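Poly-beta-1,6-N-acetyl-D-glucosamine N-deacetylase (Aggregatibacter actinomycetemcomitans, PDB 4U10) probably removes N-acetyl groups from poly-beta-1,6-N-acetyl-D-glucosamine through its zinc-binding polysaccharide deacetylase domain, the part of the longer protein held in this chain. Local coordinates at residues V96-S101 and I205-Y210; V139-H144 and K193-Q198. All blocks are in the same frame, centred on the assembly; numbering follows the deposited sequence.

Contact 1 of 2, residues V96-S101 and I205-Y210; sequences VFAPVS and IMVWPY
Ala98 and Val207 make the closer of two apolar touches between these segments: the methyl CB of Ala98 lies 3.7 Å from CG2 of Val207 and 3.9 Å from its CB. The valine's other methyl, CG1, is anti to the backbone N (chi1 -176°), which leaves CG2 as the branch turned to the alanine. Two residues earlier on each strand, Val96 and Ile205 meet tip to tip. Here the terminal CD1 of Ile205 faces the fork of the valine and sits 4.1 Å from Val96 CG1, with Val96 CG2 equally near. No hydrogen bond joins the segments; the CA atoms of Ala98 and Val207, the nearest pair, are 6.6 Å apart, so the strands meet through side chains alone. Such a meeting suits the distorted beta/alpha barrel of polysaccharide deacetylases, in which residues alternating along the strands point into a common interior. Strand 95-99 is held by backbone bonds to strand 68-75 on one flank and to Glu140 and Ala142 on the other, while strand 205-207 runs beside strand 228-230 and is joined by backbone bonds to Ser143, just past strand 139-141. Phe230, from strand 228-230, touches Val96, Ile205 and Val207 and thus adds an aromatic to the same apolar cluster. The side chain of Val207 also comes within about 3 Å, nearest atoms, of that of Asp74, which with His10 binds a zinc ion.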
ATOM      1  N   VAL A  96      -1.005   0.418  -8.154  1.00 13.68           N
ATOM      2  CA  VAL A  96      -1.834   0.698  -7.028  1.00 14.02           C
ATOM      3  C   VAL A  96      -1.025   1.557  -6.047  1.00 14.90           C
ATOM      4  O   VAL A  96       0.126   1.252  -5.769  1.00 16.63           O
ATOM      5  CB  VAL A  96      -2.263  -0.608  -6.345  1.00 12.57           C
ATOM      6  CG1 VAL A  96      -3.008  -0.292  -5.063  1.00 13.54           C
ATOM      7  CG2 VAL A  96      -3.137  -1.422  -7.272  1.00 12.77           C
ATOM      8  N   PHE A  97      -1.622   2.622  -5.550  1.00 13.95           N
ATOM      9  CA  PHE A  97      -0.969   3.529  -4.596  1.00 14.71           C
ATOM     10  C   PHE A  97      -1.876   3.555  -3.344  1.00 14.69           C
ATOM     11  O   PHE A  97      -3.097   3.755  -3.471  1.00 15.55           O
ATOM     12  CB  PHE A  97      -0.904   4.911  -5.223  1.00 14.81           C
ATOM     13  CG  PHE A  97      -0.311   6.001  -4.351  1.00 14.52           C
ATOM     14  CD1 PHE A  97       0.863   5.814  -3.657  1.00 13.93           C
ATOM     15  CD2 PHE A  97      -0.901   7.280  -4.316  1.00 14.67           C
ATOM     16  CE1 PHE A  97       1.401   6.867  -2.913  1.00 13.97           C
ATOM     17  CE2 PHE A  97      -0.307   8.343  -3.609  1.00 13.95           C
ATOM     18  CZ  PHE A  97       0.804   8.103  -2.884  1.00 13.66           C
ATOM     19  N   ALA A  98      -1.279   3.378  -2.158  1.00 13.44           N
ATOM     20  CA  ALA A  98      -2.000   3.341  -0.911  1.00 12.60           C
ATOM     21  C   ALA A  98      -1.516   4.380   0.121  1.00 13.12           C
ATOM     22  O   ALA A  98      -0.729   4.104   1.063  1.00 11.60           O
ATOM     23  CB  ALA A  98      -1.980   1.941  -0.353  1.00 14.22           C
ATOM     24  N   PRO A  99      -2.011   5.619  -0.061  1.00 13.23           N
ATOM     25  CA  PRO A  99      -1.648   6.637   0.909  1.00 13.40           C
ATOM     26  C   PRO A  99      -2.440   6.550   2.231  1.00 14.05           C
ATOM     27  O   PRO A  99      -3.626   6.242   2.250  1.00 14.08           O
ATOM     28  CB  PRO A  99      -1.956   7.929   0.128  1.00 14.78           C
ATOM     29  CG  PRO A  99      -3.259   7.539  -0.609  1.00 14.17           C
ATOM     30  CD  PRO A  99      -2.950   6.119  -1.074  1.00 12.80           C
ATOM     31  N   VAL A 100      -1.786   6.825   3.362  1.00 13.08           N
ATOM     32  CA  VAL A 100      -2.500   6.957   4.572  1.00 11.92           C
ATOM     33  C   VAL A 100      -3.350   8.223   4.510  1.00 12.87           C
ATOM     34  O   VAL A 100      -2.820   9.312   4.406  1.00 13.35           O
ATOM     35  CB  VAL A 100      -1.546   7.022   5.750  1.00 12.17           C
ATOM     36  CG1 VAL A 100      -2.353   7.185   7.042  1.00 11.83           C
ATOM     37  CG2 VAL A 100      -0.662   5.756   5.817  1.00 12.72           C
ATOM     38  N   SER A 101      -4.674   8.111   4.522  1.00 13.61           N
ATOM     39  CA  SER A 101      -5.525   9.291   4.289  1.00 13.74           C
ATOM     40  C   SER A 101      -5.498  10.418   5.324  1.00 13.45           C
ATOM     41  O   SER A 101      -5.664  11.584   4.953  1.00 13.94           O
ATOM     42  CB  SER A 101      -6.927   8.853   3.912  1.00 13.78           C
ATOM     43  OG  SER A 101      -7.486   7.883   4.790  1.00 13.89           O
ATOM     44  N   ILE A 205      -9.600  -1.635  -2.316  1.00 15.14           N
ATOM     45  CA  ILE A 205      -8.534  -2.437  -1.790  1.00 14.66           C
ATOM     46  C   ILE A 205      -8.157  -1.810  -0.454  1.00 13.45           C
ATOM     47  O   ILE A 205      -8.034  -0.624  -0.352  1.00 11.79           O
ATOM     48  CB  ILE A 205      -7.279  -2.397  -2.707  1.00 14.09           C
ATOM     49  CG1 ILE A 205      -7.553  -2.898  -4.124  1.00 14.38           C
ATOM     50  CG2 ILE A 205      -6.067  -3.150  -2.160  1.00 13.86           C
ATOM     51  CD1 ILE A 205      -6.497  -2.396  -5.117  1.00 14.45           C
HETATM   52  N   MSE A 206      -7.940  -2.660   0.532  1.00 13.02           N
HETATM   53  CA  MSE A 206      -7.218  -2.269   1.774  1.00 13.30           C
HETATM   54  C   MSE A 206      -5.841  -2.811   1.708  1.00 11.85           C
HETATM   55  O   MSE A 206      -5.627  -4.041   1.557  1.00 14.30           O
HETATM   56  CB  MSE A 206      -8.019  -2.671   2.995  1.00 13.20           C
HETATM   57  CG  MSE A 206      -7.204  -2.686   4.310  1.00 13.09           C
HETATM   58 SE   MSE A 206      -6.732  -0.818   4.714  1.00 14.62          SE
HETATM   59  CE  MSE A 206      -8.398  -0.264   5.445  1.00 14.25           C
ATOM     60  N   VAL A 207      -4.847  -1.932   1.883  1.00 12.08           N
ATOM     61  CA  VAL A 207      -3.504  -2.410   2.043  1.00 12.34           C
ATOM     62  C   VAL A 207      -3.080  -2.308   3.485  1.00 12.79           C
ATOM     63  O   VAL A 207      -3.076  -1.213   4.069  1.00 12.91           O
ATOM     64  CB  VAL A 207      -2.515  -1.635   1.131  1.00 13.58           C
ATOM     65  CG1 VAL A 207      -1.123  -2.238   1.255  1.00 14.06           C
ATOM     66  CG2 VAL A 207      -2.978  -1.624  -0.338  1.00 12.52           C
ATOM     67  N   TRP A 208      -2.615  -3.419   4.062  1.00 12.82           N
ATOM     68  CA  TRP A 208      -2.381  -3.441   5.527  1.00 12.27           C
ATOM     69  C   TRP A 208      -1.060  -2.788   5.818  1.00 12.37           C
ATOM     70  O   TRP A 208      -0.044  -3.133   5.157  1.00 11.83           O
ATOM     71  CB  TRP A 208      -2.329  -4.887   6.019  1.00 12.32           C
ATOM     72  CG  TRP A 208      -3.576  -5.663   5.717  1.00 12.03           C
ATOM     73  CD1 TRP A 208      -3.663  -6.803   4.984  1.00 11.49           C
ATOM     74  CD2 TRP A 208      -4.907  -5.374   6.182  1.00 11.71           C
ATOM     75  NE1 TRP A 208      -4.966  -7.211   4.938  1.00 12.35           N
ATOM     76  CE2 TRP A 208      -5.748  -6.353   5.652  1.00 11.99           C
ATOM     77  CE3 TRP A 208      -5.478  -4.348   6.958  1.00 11.61           C
ATOM     78  CZ2 TRP A 208      -7.110  -6.351   5.877  1.00 11.72           C
ATOM     79  CZ3 TRP A 208      -6.791  -4.361   7.171  1.00 11.26           C
ATOM     80  CH2 TRP A 208      -7.610  -5.354   6.643  1.00 11.29           C
ATOM     81  N   PRO A 209      -1.025  -1.840   6.785  1.00 12.52           N
ATOM     82  CA  PRO A 209       0.269  -1.364   7.289  1.00 13.41           C
ATOM     83  C   PRO A 209       1.142  -2.515   7.744  1.00 14.40           C
ATOM     84  O   PRO A 209       0.676  -3.387   8.503  1.00 15.80           O
ATOM     85  CB  PRO A 209      -0.163  -0.517   8.528  1.00 13.51           C
ATOM     86  CG  PRO A 209      -1.426   0.121   8.033  1.00 12.00           C
ATOM     87  CD  PRO A 209      -2.117  -1.116   7.466  1.00 12.21           C
ATOM     88  N   TYR A 210       2.400  -2.509   7.295  1.00 16.68           N
ATOM     89  CA  TYR A 210       3.421  -3.476   7.698  1.00 16.44           C
ATOM     90  C   TYR A 210       3.025  -4.882   7.304  1.00 17.12           C
ATOM     91  O   TYR A 210       3.569  -5.826   7.818  1.00 16.61           O
ATOM     92  CB  TYR A 210       3.612  -3.404   9.236  1.00 18.03           C
ATOM     93  CG  TYR A 210       3.598  -1.973   9.870  1.00 18.92           C
ATOM     94  CD1 TYR A 210       4.555  -1.053   9.594  1.00 18.61           C
ATOM     95  CD2 TYR A 210       2.599  -1.599  10.766  1.00 21.46           C
ATOM     96  CE1 TYR A 210       4.522   0.222  10.151  1.00 18.81           C
ATOM     97  CE2 TYR A 210       2.569  -0.345  11.362  1.00 21.28           C
ATOM     98  CZ  TYR A 210       3.544   0.564  11.051  1.00 20.13           C
ATOM     99  OH  TYR A 210       3.512   1.819  11.654  1.00 21.50           O
TER

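Contact 2 of 2, residues V139-H144 and K193-Q198; sequences VEIASH and KSIQRQ. With ZN (zinc ion), chain C.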
ATOM      1  N   VAL A 139      -2.892   4.848 -12.148  1.00 17.03           N
ATOM      2  CA  VAL A 139      -2.768   4.654 -10.714  1.00 15.94           C
ATOM      3  C   VAL A 139      -4.150   4.493 -10.069  1.00 15.99           C
ATOM      4  O   VAL A 139      -4.991   5.402 -10.128  1.00 18.77           O
ATOM      5  CB  VAL A 139      -2.031   5.829 -10.071  1.00 15.50           C
ATOM      6  CG1 VAL A 139      -1.817   5.587  -8.547  1.00 15.57           C
ATOM      7  CG2 VAL A 139      -0.723   6.151 -10.820  1.00 16.27           C
ATOM      8  N   GLU A 140      -4.356   3.336  -9.452  1.00 15.54           N
ATOM      9  CA  GLU A 140      -5.519   3.011  -8.654  1.00 16.19           C
ATOM     10  C   GLU A 140      -5.225   3.448  -7.195  1.00 15.66           C
ATOM     11  O   GLU A 140      -4.150   3.114  -6.661  1.00 13.73           O
ATOM     12  CB  GLU A 140      -5.696   1.495  -8.690  1.00 19.41           C
ATOM     13  CG  GLU A 140      -6.679   0.880  -7.679  1.00 19.87           C
ATOM     14  CD  GLU A 140      -8.028   0.606  -8.284  1.00 20.40           C
ATOM     15  OE1 GLU A 140      -8.090   0.461  -9.499  1.00 19.48           O
ATOM     16  OE2 GLU A 140      -9.001   0.537  -7.560  1.00 19.39           O
ATOM     17  N   ILE A 141      -6.133   4.235  -6.603  1.00 14.82           N
ATOM     18  CA  ILE A 141      -6.052   4.622  -5.172  1.00 15.09           C
ATOM     19  C   ILE A 141      -6.677   3.607  -4.198  1.00 14.09           C
ATOM     20  O   ILE A 141      -7.845   3.367  -4.207  1.00 13.30           O
ATOM     21  CB  ILE A 141      -6.620   6.017  -4.919  1.00 15.84           C
ATOM     22  CG1 ILE A 141      -6.130   6.973  -5.977  1.00 17.40           C
ATOM     23  CG2 ILE A 141      -6.138   6.523  -3.557  1.00 16.19           C
ATOM     24  CD1 ILE A 141      -4.597   7.000  -6.156  1.00 17.48           C
ATOM     25  N   ALA A 142      -5.839   2.990  -3.378  1.00 14.10           N
ATOM     26  CA  ALA A 142      -6.286   2.100  -2.328  1.00 13.41           C
ATOM     27  C   ALA A 142      -6.159   2.753  -0.980  1.00 13.81           C
ATOM     28  O   ALA A 142      -5.406   3.707  -0.796  1.00 13.16           O
ATOM     29  CB  ALA A 142      -5.463   0.861  -2.349  1.00 14.22           C
ATOM     30  N   SER A 143      -6.847   2.192  -0.004  1.00 13.43           N
ATOM     31  CA  SER A 143      -6.668   2.627   1.373  1.00 12.50           C
ATOM     32  C   SER A 143      -5.478   1.964   2.004  1.00 13.86           C
ATOM     33  O   SER A 143      -5.124   0.790   1.667  1.00 13.09           O
ATOM     34  CB  SER A 143      -7.910   2.254   2.174  1.00 13.95           C
ATOM     35  OG  SER A 143      -7.815   2.633   3.512  1.00 15.22           O
ATOM     36  N   HIS A 144      -4.919   2.672   3.012  1.00 14.25           N
ATOM     37  CA  HIS A 144      -3.858   2.175   3.884  1.00 12.38           C
ATOM     38  C   HIS A 144      -4.183   2.668   5.299  1.00 12.02           C
ATOM     39  O   HIS A 144      -3.279   2.923   6.109  1.00 11.90           O
ATOM     40  CB  HIS A 144      -2.535   2.764   3.426  1.00 12.08           C
ATOM     41  CG  HIS A 144      -1.296   2.015   3.836  1.00 12.70           C
ATOM     42  ND1 HIS A 144      -1.192   0.638   3.866  1.00 13.07           N
ATOM     43  CD2 HIS A 144      -0.043   2.482   4.030  1.00 13.21           C
ATOM     44  CE1 HIS A 144       0.046   0.300   4.141  1.00 14.15           C
ATOM     45  NE2 HIS A 144       0.768   1.405   4.223  1.00 14.72           N
ATOM     46  N   LYS A 193     -14.306   7.305   2.922  1.00 15.84           N
ATOM     47  CA  LYS A 193     -14.933   8.609   2.637  1.00 18.16           C
ATOM     48  C   LYS A 193     -13.913   9.678   2.324  1.00 17.28           C
ATOM     49  O   LYS A 193     -14.123  10.438   1.409  1.00 15.34           O
ATOM     50  CB  LYS A 193     -15.800   9.109   3.779  1.00 20.50           C
ATOM     51  CG  LYS A 193     -16.968   8.200   4.169  1.00 27.92           C
ATOM     52  CD  LYS A 193     -17.334   8.442   5.654  1.00 34.12           C
ATOM     53  CE  LYS A 193     -18.550   7.690   6.178  1.00 39.25           C
ATOM     54  NZ  LYS A 193     -19.526   7.329   5.119  1.00 42.34           N
ATOM     55  N   SER A 194     -12.831   9.762   3.102  1.00 15.89           N
ATOM     56  CA  SER A 194     -11.716  10.713   2.782  1.00 15.79           C
ATOM     57  C   SER A 194     -11.155  10.588   1.362  1.00 15.96           C
ATOM     58  O   SER A 194     -10.953  11.582   0.684  1.00 17.20           O
ATOM     59  CB  SER A 194     -10.586  10.519   3.790  1.00 17.10           C
ATOM     60  OG  SER A 194      -9.405  11.204   3.489  1.00 18.73           O
ATOM     61  N   ILE A 195     -10.866   9.372   0.928  1.00 14.26           N
ATOM     62  CA  ILE A 195     -10.437   9.144  -0.432  1.00 14.56           C
ATOM     63  C   ILE A 195     -11.558   9.435  -1.456  1.00 16.17           C
ATOM     64  O   ILE A 195     -11.309  10.079  -2.495  1.00 16.95           O
ATOM     65  CB  ILE A 195      -9.922   7.677  -0.605  1.00 13.56           C
ATOM     66  CG1 ILE A 195      -8.584   7.485   0.147  1.00 13.26           C
ATOM     67  CG2 ILE A 195      -9.769   7.299  -2.077  1.00 14.04           C
ATOM     68  CD1 ILE A 195      -8.286   5.977   0.414  1.00 13.26           C
ATOM     69  N   GLN A 196     -12.748   8.877  -1.232  1.00 16.08           N
ATOM     70  CA  GLN A 196     -13.876   9.043  -2.210  1.00 18.50           C
ATOM     71  C   GLN A 196     -14.158  10.502  -2.568  1.00 19.44           C
ATOM     72  O   GLN A 196     -14.396  10.840  -3.708  1.00 19.60           O
ATOM     73  CB  GLN A 196     -15.186   8.460  -1.647  1.00 20.57           C
ATOM     74  CG  GLN A 196     -16.396   8.454  -2.593  1.00 24.71           C
ATOM     75  CD  GLN A 196     -17.701   8.176  -1.856  1.00 28.85           C
ATOM     76  OE1 GLN A 196     -17.826   8.377  -0.640  1.00 33.61           O
ATOM     77  NE2 GLN A 196     -18.660   7.666  -2.579  1.00 31.18           N
ATOM     78  N   ARG A 197     -14.189  11.366  -1.570  1.00 19.74           N
ATOM     79  CA  ARG A 197     -14.504  12.715  -1.826  1.00 19.93           C
ATOM     80  C   ARG A 197     -13.427  13.443  -2.606  1.00 21.42           C
ATOM     81  O   ARG A 197     -13.787  14.395  -3.300  1.00 21.72           O
ATOM     82  CB  ARG A 197     -14.815  13.474  -0.555  1.00 20.74           C
ATOM     83  CG  ARG A 197     -13.613  13.967   0.262  1.00 21.99           C
ATOM     84  CD  ARG A 197     -14.042  14.296   1.686  1.00 25.26           C
ATOM     85  NE  ARG A 197     -14.947  15.470   1.706  1.00 27.97           N
ATOM     86  CZ  ARG A 197     -15.585  16.019   2.759  1.00 29.26           C
ATOM     87  NH1 ARG A 197     -15.468  15.546   3.999  1.00 30.73           N
ATOM     88  NH2 ARG A 197     -16.368  17.100   2.554  1.00 32.39           N
ATOM     89  N   GLN A 198     -12.140  13.064  -2.492  1.00 17.20           N
ATOM     90  CA  GLN A 198     -11.100  13.749  -3.267  1.00 16.50           C
ATOM     91  C   GLN A 198     -11.014  13.181  -4.666  1.00 18.08           C
ATOM     92  O   GLN A 198     -10.668  13.878  -5.561  1.00 20.50           O
ATOM     93  CB  GLN A 198      -9.746  13.597  -2.555  1.00 18.17           C
ATOM     94  CG  GLN A 198      -9.719  14.150  -1.180  1.00 16.54           C
ATOM     95  CD  GLN A 198      -9.658  15.661  -1.143  1.00 18.61           C
ATOM     96  OE1 GLN A 198      -9.323  16.343  -2.119  1.00 18.93           O
ATOM     97  NE2 GLN A 198      -9.923  16.190   0.033  1.00 17.82           N
TER
HETATM   98 ZN    ZN C 401       2.682   1.590   5.059  1.00 14.83          ZN
HETATM   99  O   HOH W   1       3.228  -0.203   4.965  1.00  6.17           O
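Ile195 alone supplies the helix's side of this contact, and part of what its tip meets is backbone: CD1 lies 3.8 Å from CA of Ser143 and 3.9 Å from the carbonyl oxygen of Ala142. The isoleucine uses its two branches separately. CG1 is anti to the carbonyl carbon (chi1 -70°) and carries CD1 to the loop just past strand 139-141, whereas CG2 turns to the strand itself and meets CG2 of Ile141 at 4.0 Å, the two side chains crossing at a slant. No hydrogen bond spans the segments, so the helix rests on the strand and the loop after it by van der Waals contact. The hydroxyl of Ser143 finds its partners nearby, in Ser191 of the same helix and the backbone N of Thr145.

One residue beyond, the chain serves the metal site. His144, with CG anti to its own backbone nitrogen (chi1 -158°), directs its ring away from the helix and binds the zinc ion through NE2 at 2.1 Å. Asp75 and His149 bind the same ion, and a water stands 1.9 Å from it. The other ring nitrogen, ND1, is hydrogen-bonded to the carbonyl oxygen of Val207, which fixes the rotation of the imidazole and would make NE2 a stronger electron donor to the metal.

Beyond the isoleucine pair, Ile141 also touches Val130 of helix 127-135, and Ile195 reaches Pro203 in the loop before strand 205-207. Helix 177-199 thus packs beside helix 127-135 on the outer side of strand 139-141, with strand 95-99 as that strand's parallel neighbour.

The centres of contact 1 and contact 2 lie 9 Å apart, and contact 2 is nested within the chain loop that contact 1 closes. Segment 139-144 bridges the two: its strand pairs with 95-99, while the residues that follow bond to 205-210, Val207 N standing 2.7 Å from Ser143 O. On the other flank, Ala98 O packs against His144 CB at 3.3 Å. His144, a zinc ligand, is set between both partners of contact 1, while Ile195 presses on the chain just before it. The side chain of Val207 is about 5 Å, nearest atoms, from a second zinc ion, probably that of His10 and Asp74, which places contact 1 beside the metal sites and contact 2 farther out.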